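Hypothetical protein AGR_L_1239 (Agrobacterium tumefaciens str. C58, PDB 1VQS) is of unknown function but belongs to the NIPSNAP family, whose ferredoxin-like fold is related to the dimeric alpha-beta barrel proteins. Local coordinates at residues Gly25-Val34 against Tyr52-Ile63. Residues are numbered along the deposited sequence; the frame is centred on the assembly and turned at random.
Sequences GAIPAYLKVV and YFFSEIGPINEI
The side-chain oxygen of Asn61 is gripped twice from the chain leading into helix 27-46. Gly25 N donates to Asn61 OD1 at 3.0 Å in an almost straight bond (173°), approaching from above the carbonyl plane, and a water donates to the same OD1 at 2.7 Å while accepting from Ile27 N. ND2 of the amide is bound to Asn24, which fixes its rotation and ties the turn entering strand 62-69 to the segment that leads into the helix.

Beyond this polar corner the contact is largely apolar, apart from a link between two tyrosines at its far end. In the conformer described here, Ile27 CD1 lies 3.6 Å from Asn61 CA, whereas CG2 faces Phe54 CB. One turn on, Leu31 sets CD1 over one face of the Phe54 ring in a CH-pi contact, 4.1 Å from the centroid; its other methyl, CD2, rests against Ile63 CD1, the two side chains running in opposite senses. Tyr30, with CG anti to the backbone N (chi1 176°), carries its ring along Ile63, where Ile63 CG1 lies 3.7 Å from Tyr30 CE1, to Tyr52; Tyr30 OH and Tyr52 OH share a buried 2.7 Å hydrogen bond. Val34 packs its methyls about that Tyr52 hydroxyl.

Strand 48-55 is outermost only within its chain, as the second subunit continues the sheet. Strand 14-22, helix 27-46 and strand 48-55 form a beta-alpha-beta unit, its helix packed on one face of a four-stranded antiparallel sheet of order 2-3-1-4, as in the ferredoxin-like fold.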
ATOM      1  N   GLY B  25      -1.388 -20.362  -4.799  1.00 18.92           N
ATOM      2  CA  GLY B  25      -1.422 -21.587  -5.572  1.00 19.13           C
ATOM      3  C   GLY B  25      -2.791 -21.999  -6.062  1.00 20.35           C
ATOM      4  O   GLY B  25      -2.936 -23.063  -6.662  1.00 20.96           O
ATOM      5  N   ALA B  26      -3.806 -21.179  -5.798  1.00 19.00           N
ATOM      6  CA  ALA B  26      -5.184 -21.533  -6.128  1.00 20.32           C
ATOM      7  C   ALA B  26      -5.631 -21.259  -7.561  1.00 21.17           C
ATOM      8  O   ALA B  26      -6.750 -21.620  -7.915  1.00 20.20           O
ATOM      9  CB  ALA B  26      -6.118 -20.825  -5.185  1.00 20.45           C
ATOM     10  N   ILE B  27      -4.810 -20.604  -8.383  1.00 20.26           N
ATOM     11  CA  ILE B  27      -5.262 -20.252  -9.743  1.00 19.30           C
ATOM     12  C   ILE B  27      -5.791 -21.453 -10.543  1.00 20.79           C
ATOM     13  O   ILE B  27      -6.898 -21.392 -11.070  1.00 20.27           O
ATOM     14  CB  ILE B  27      -4.212 -19.456 -10.536  1.00 20.56           C
ATOM     15  CG1 ILE B  27      -4.165 -17.994 -10.067  0.50 19.10           C
ATOM     16  CG2 ILE B  27      -4.567 -19.416 -12.050  1.00 21.27           C
ATOM     17  CD1 ILE B  27      -3.062 -17.167 -10.735  0.50 16.19           C
ATOM     18  N   PRO B  28      -5.032 -22.547 -10.620  1.00 21.36           N
ATOM     19  CA  PRO B  28      -5.558 -23.671 -11.425  1.00 21.27           C
ATOM     20  C   PRO B  28      -6.901 -24.206 -10.918  1.00 19.91           C
ATOM     21  O   PRO B  28      -7.797 -24.447 -11.746  1.00 22.34           O
ATOM     22  CB  PRO B  28      -4.458 -24.736 -11.332  1.00 21.99           C
ATOM     23  CG  PRO B  28      -3.199 -23.956 -11.020  1.00 23.50           C
ATOM     24  CD  PRO B  28      -3.669 -22.813 -10.135  1.00 22.22           C
ATOM     25  N   ALA B  29      -7.061 -24.383  -9.610  1.00 20.74           N
ATOM     26  CA  ALA B  29      -8.360 -24.837  -9.074  1.00 21.16           C
ATOM     27  C   ALA B  29      -9.502 -23.877  -9.340  1.00 20.55           C
ATOM     28  O   ALA B  29     -10.626 -24.277  -9.686  1.00 22.61           O
ATOM     29  CB  ALA B  29      -8.257 -25.136  -7.588  1.00 24.04           C
ATOM     30  N   TYR B  30      -9.206 -22.593  -9.186  1.00 19.77           N
ATOM     31  CA  TYR B  30     -10.173 -21.536  -9.422  1.00 19.13           C
ATOM     32  C   TYR B  30     -10.633 -21.538 -10.872  1.00 21.05           C
ATOM     33  O   TYR B  30     -11.838 -21.513 -11.175  1.00 20.29           O
ATOM     34  CB  TYR B  30      -9.556 -20.184  -9.021  1.00 19.96           C
ATOM     35  CG  TYR B  30     -10.409 -18.991  -9.303  1.00 18.73           C
ATOM     36  CD1 TYR B  30     -10.387 -18.388 -10.559  1.00 18.38           C
ATOM     37  CD2 TYR B  30     -11.194 -18.396  -8.318  1.00 20.03           C
ATOM     38  CE1 TYR B  30     -11.163 -17.274 -10.832  1.00 19.70           C
ATOM     39  CE2 TYR B  30     -11.979 -17.279  -8.599  1.00 21.01           C
ATOM     40  CZ  TYR B  30     -11.964 -16.731  -9.859  1.00 21.54           C
ATOM     41  OH  TYR B  30     -12.734 -15.619 -10.148  1.00 21.24           O
ATOM     42  N   LEU B  31      -9.678 -21.538 -11.790  1.00 21.09           N
ATOM     43  CA  LEU B  31     -10.045 -21.462 -13.205  1.00 21.07           C
ATOM     44  C   LEU B  31     -10.820 -22.688 -13.651  1.00 20.60           C
ATOM     45  O   LEU B  31     -11.727 -22.584 -14.491  1.00 20.76           O
ATOM     46  CB  LEU B  31      -8.813 -21.285 -14.076  1.00 21.06           C
ATOM     47  CG  LEU B  31      -8.140 -19.922 -13.921  1.00 22.64           C
ATOM     48  CD1 LEU B  31      -6.847 -19.950 -14.727  1.00 24.02           C
ATOM     49  CD2 LEU B  31      -9.033 -18.789 -14.387  1.00 23.79           C
ATOM     50  N   LYS B  32     -10.481 -23.842 -13.081  1.00 20.53           N
ATOM     51  CA  LYS B  32     -11.185 -25.073 -13.437  1.00 21.12           C
ATOM     52  C   LYS B  32     -12.660 -24.986 -13.069  1.00 20.02           C
ATOM     53  O   LYS B  32     -13.530 -25.227 -13.895  1.00 21.00           O
ATOM     54  CB  LYS B  32     -10.537 -26.287 -12.786  1.00 22.13           C
ATOM     55  CG  LYS B  32     -11.286 -27.592 -13.087  1.00 25.02           C
ATOM     56  CD  LYS B  32     -10.747 -28.765 -12.270  1.00 28.66           C
ATOM     57  CE  LYS B  32      -9.371 -29.231 -12.750  1.00 39.02           C
ATOM     58  NZ  LYS B  32      -9.452 -30.067 -13.986  1.00 42.14           N
ATOM     59  N   VAL B  33     -12.936 -24.644 -11.817  1.00 19.61           N
ATOM     60  CA  VAL B  33     -14.316 -24.651 -11.343  1.00 21.15           C
ATOM     61  C   VAL B  33     -15.120 -23.487 -11.946  1.00 21.99           C
ATOM     62  O   VAL B  33     -16.300 -23.632 -12.246  1.00 21.29           O
ATOM     63  CB  VAL B  33     -14.382 -24.705  -9.797  1.00 23.00           C
ATOM     64  CG1 VAL B  33     -14.075 -23.361  -9.186  1.00 21.39           C
ATOM     65  CG2 VAL B  33     -15.747 -25.205  -9.329  1.00 22.92           C
ATOM     66  N   VAL B  34     -14.495 -22.346 -12.173  1.00 19.74           N
ATOM     67  CA  VAL B  34     -15.182 -21.265 -12.892  1.00 19.37           C
ATOM     68  C   VAL B  34     -15.568 -21.708 -14.307  1.00 19.33           C
ATOM     69  O   VAL B  34     -16.733 -21.571 -14.725  1.00 19.38           O
ATOM     70  CB  VAL B  34     -14.361 -19.947 -12.922  1.00 20.43           C
ATOM     71  CG1 VAL B  34     -15.048 -18.914 -13.827  1.00 20.50           C
ATOM     72  CG2 VAL B  34     -14.223 -19.365 -11.507  1.00 19.15           C
ATOM     73  N   TYR B  52     -10.967 -12.158 -19.349  1.00 18.46           N
ATOM     74  CA  TYR B  52     -10.818 -12.879 -18.099  1.00 18.18           C
ATOM     75  C   TYR B  52      -9.393 -13.413 -18.066  1.00 18.22           C
ATOM     76  O   TYR B  52      -9.039 -14.267 -18.869  1.00 19.04           O
ATOM     77  CB  TYR B  52     -11.842 -14.009 -18.032  1.00 18.32           C
ATOM     78  CG  TYR B  52     -12.275 -14.387 -16.610  1.00 19.38           C
ATOM     79  CD1 TYR B  52     -11.389 -14.966 -15.712  1.00 20.92           C
ATOM     80  CD2 TYR B  52     -13.597 -14.214 -16.200  1.00 19.96           C
ATOM     81  CE1 TYR B  52     -11.792 -15.318 -14.408  1.00 18.35           C
ATOM     82  CE2 TYR B  52     -14.006 -14.564 -14.901  1.00 18.23           C
ATOM     83  CZ  TYR B  52     -13.095 -15.118 -14.011  1.00 19.58           C
ATOM     84  OH  TYR B  52     -13.477 -15.496 -12.713  1.00 21.37           O
ATOM     85  N   PHE B  53      -8.585 -12.928 -17.119  1.00 19.59           N
ATOM     86  CA  PHE B  53      -7.132 -13.119 -17.139  1.00 18.40           C
ATOM     87  C   PHE B  53      -6.611 -13.598 -15.796  1.00 18.78           C
ATOM     88  O   PHE B  53      -7.212 -13.366 -14.761  1.00 20.38           O
ATOM     89  CB  PHE B  53      -6.414 -11.803 -17.473  1.00 19.20           C
ATOM     90  CG  PHE B  53      -6.990 -11.087 -18.669  1.00 18.31           C
ATOM     91  CD1 PHE B  53      -6.699 -11.518 -19.936  1.00 20.47           C
ATOM     92  CD2 PHE B  53      -7.834 -10.000 -18.535  1.00 20.26           C
ATOM     93  CE1 PHE B  53      -7.216 -10.878 -21.055  1.00 21.47           C
ATOM     94  CE2 PHE B  53      -8.368  -9.359 -19.682  1.00 21.54           C
ATOM     95  CZ  PHE B  53      -8.039  -9.801 -20.923  1.00 21.30           C
ATOM     96  N   PHE B  54      -5.458 -14.241 -15.862  1.00 18.24           N
ATOM     97  CA  PHE B  54      -4.725 -14.642 -14.669  1.00 18.07           C
ATOM     98  C   PHE B  54      -3.268 -14.222 -14.784  1.00 18.46           C
ATOM     99  O   PHE B  54      -2.751 -14.004 -15.868  1.00 20.08           O
ATOM    100  CB  PHE B  54      -4.842 -16.145 -14.382  1.00 19.07           C
ATOM    101  CG  PHE B  54      -4.295 -17.027 -15.439  1.00 18.79           C
ATOM    102  CD1 PHE B  54      -5.057 -17.370 -16.550  1.00 21.06           C
ATOM    103  CD2 PHE B  54      -3.024 -17.556 -15.317  1.00 22.80           C
ATOM    104  CE1 PHE B  54      -4.548 -18.216 -17.502  1.00 21.39           C
ATOM    105  CE2 PHE B  54      -2.501 -18.394 -16.277  1.00 23.25           C
ATOM    106  CZ  PHE B  54      -3.261 -18.717 -17.371  1.00 21.41           C
ATOM    107  N   SER B  55      -2.619 -13.992 -13.644  0.50 20.53           N
ATOM    108  CA  SER B  55      -1.327 -13.322 -13.695  0.50 21.14           C
ATOM    109  C   SER B  55      -0.154 -14.243 -14.073  0.50 20.08           C
ATOM    110  O   SER B  55      -0.133 -15.419 -13.731  0.50 21.66           O
ATOM    111  CB  SER B  55      -1.059 -12.520 -12.406  0.50 21.88           C
ATOM    112  OG  SER B  55      -1.267 -13.246 -11.217  0.50 15.28           O
ATOM    113  N   GLU B  56       0.819 -13.650 -14.778  1.00 18.94           N
ATOM    114  CA  GLU B  56       2.072 -14.261 -15.189  1.00 19.82           C
ATOM    115  C   GLU B  56       3.293 -13.489 -14.685  1.00 19.03           C
ATOM    116  O   GLU B  56       4.211 -14.088 -14.134  1.00 20.30           O
ATOM    117  CB  GLU B  56       2.133 -14.340 -16.720  0.50 20.90           C
ATOM    118  CG  GLU B  56       3.453 -14.881 -17.283  0.50 20.09           C
ATOM    119  CD  GLU B  56       3.799 -16.284 -16.762  0.50 24.08           C
ATOM    120  OE1 GLU B  56       2.871 -17.074 -16.505  0.50 25.16           O
ATOM    121  OE2 GLU B  56       5.000 -16.615 -16.617  0.50 20.72           O
ATOM    122  N   ILE B  57       3.335 -12.180 -14.922  1.00 19.46           N
ATOM    123  CA  ILE B  57       4.394 -11.315 -14.349  1.00 19.16           C
ATOM    124  C   ILE B  57       3.738 -10.099 -13.699  1.00 19.10           C
ATOM    125  O   ILE B  57       2.981  -9.371 -14.337  1.00 19.14           O
ATOM    126  CB  ILE B  57       5.459 -10.888 -15.386  1.00 18.90           C
ATOM    127  CG1 ILE B  57       6.145 -12.110 -15.995  1.00 20.75           C
ATOM    128  CG2 ILE B  57       6.511  -9.996 -14.710  1.00 20.09           C
ATOM    129  CD1 ILE B  57       6.868 -11.873 -17.301  1.00 22.33           C
ATOM    130  N   GLY B  58       4.016  -9.907 -12.407  1.00 18.77           N
ATOM    131  CA  GLY B  58       3.421  -8.833 -11.610  1.00 19.59           C
ATOM    132  C   GLY B  58       2.909  -9.408 -10.311  1.00 21.10           C
ATOM    133  O   GLY B  58       3.543 -10.283  -9.761  1.00 20.47           O
ATOM    134  N   PRO B  59       1.739  -8.982  -9.846  1.00 21.67           N
ATOM    135  CA  PRO B  59       1.161  -9.694  -8.714  1.00 21.00           C
ATOM    136  C   PRO B  59       0.961 -11.169  -9.058  1.00 20.67           C
ATOM    137  O   PRO B  59       0.478 -11.469 -10.159  1.00 21.90           O
ATOM    138  CB  PRO B  59      -0.212  -9.040  -8.560  1.00 22.59           C
ATOM    139  CG  PRO B  59      -0.126  -7.748  -9.273  1.00 26.97           C
ATOM    140  CD  PRO B  59       0.825  -7.986 -10.414  1.00 24.70           C
ATOM    141  N   ILE B  60       1.317 -12.089  -8.163  1.00 20.28           N
ATOM    142  CA  ILE B  60       1.083 -13.502  -8.370  1.00 20.31           C
ATOM    143  C   ILE B  60      -0.253 -13.869  -7.708  1.00 19.32           C
ATOM    144  O   ILE B  60      -0.742 -13.173  -6.807  1.00 20.42           O
ATOM    145  CB  ILE B  60       2.304 -14.331  -7.814  1.00 19.58           C
ATOM    146  CG1 ILE B  60       3.540 -14.047  -8.670  1.00 19.66           C
ATOM    147  CG2 ILE B  60       2.060 -15.848  -7.747  1.00 19.84           C
ATOM    148  CD1 ILE B  60       4.800 -14.577  -8.073  1.00 19.97           C
ATOM    149  N   ASN B  61      -0.858 -14.955  -8.184  1.00 19.32           N
ATOM    150  CA  ASN B  61      -2.162 -15.420  -7.707  1.00 18.58           C
ATOM    151  C   ASN B  61      -3.285 -14.436  -8.009  1.00 19.54           C
ATOM    152  O   ASN B  61      -4.257 -14.363  -7.261  1.00 19.63           O
ATOM    153  CB  ASN B  61      -2.133 -15.707  -6.203  1.00 21.32           C
ATOM    154  CG  ASN B  61      -1.065 -16.705  -5.817  1.00 20.77           C
ATOM    155  OD1 ASN B  61      -1.031 -17.824  -6.321  1.00 20.09           O
ATOM    156  ND2 ASN B  61      -0.167 -16.306  -4.920  1.00 20.29           N
ATOM    157  N   GLU B  62      -3.165 -13.670  -9.086  1.00 18.69           N
ATOM    158  CA  GLU B  62      -4.163 -12.652  -9.391  1.00 18.47           C
ATOM    159  C   GLU B  62      -5.078 -13.050 -10.540  1.00 18.49           C
ATOM    160  O   GLU B  62      -4.643 -13.598 -11.559  1.00 18.65           O
ATOM    161  CB  GLU B  62      -3.491 -11.320  -9.708  1.00 19.55           C
ATOM    162  CG  GLU B  62      -4.454 -10.145  -9.849  1.00 21.51           C
ATOM    163  CD  GLU B  62      -3.747  -8.828 -10.089  1.00 20.61           C
ATOM    164  OE1 GLU B  62      -3.397  -8.562 -11.268  1.00 23.49           O
ATOM    165  OE2 GLU B  62      -3.563  -8.105  -9.101  1.00 23.28           O
ATOM    166  N   ILE B  63      -6.357 -12.738 -10.361  1.00 18.97           N
ATOM    167  CA  ILE B  63      -7.400 -12.824 -11.395  1.00 18.61           C
ATOM    168  C   ILE B  63      -7.873 -11.408 -11.734  1.00 18.95           C
ATOM    169  O   ILE B  63      -8.111 -10.619 -10.823  1.00 19.29           O
ATOM    170  CB  ILE B  63      -8.588 -13.674 -10.913  1.00 17.28           C
ATOM    171  CG1 ILE B  63      -8.155 -15.128 -10.679  1.00 18.92           C
ATOM    172  CG2 ILE B  63      -9.760 -13.632 -11.921  1.00 19.56           C
ATOM    173  CD1 ILE B  63      -7.729 -15.889 -11.897  1.00 21.26           C
TER
HETATM  174  O   HOH W   1      -2.007 -19.741  -8.024  1.00 12.55           O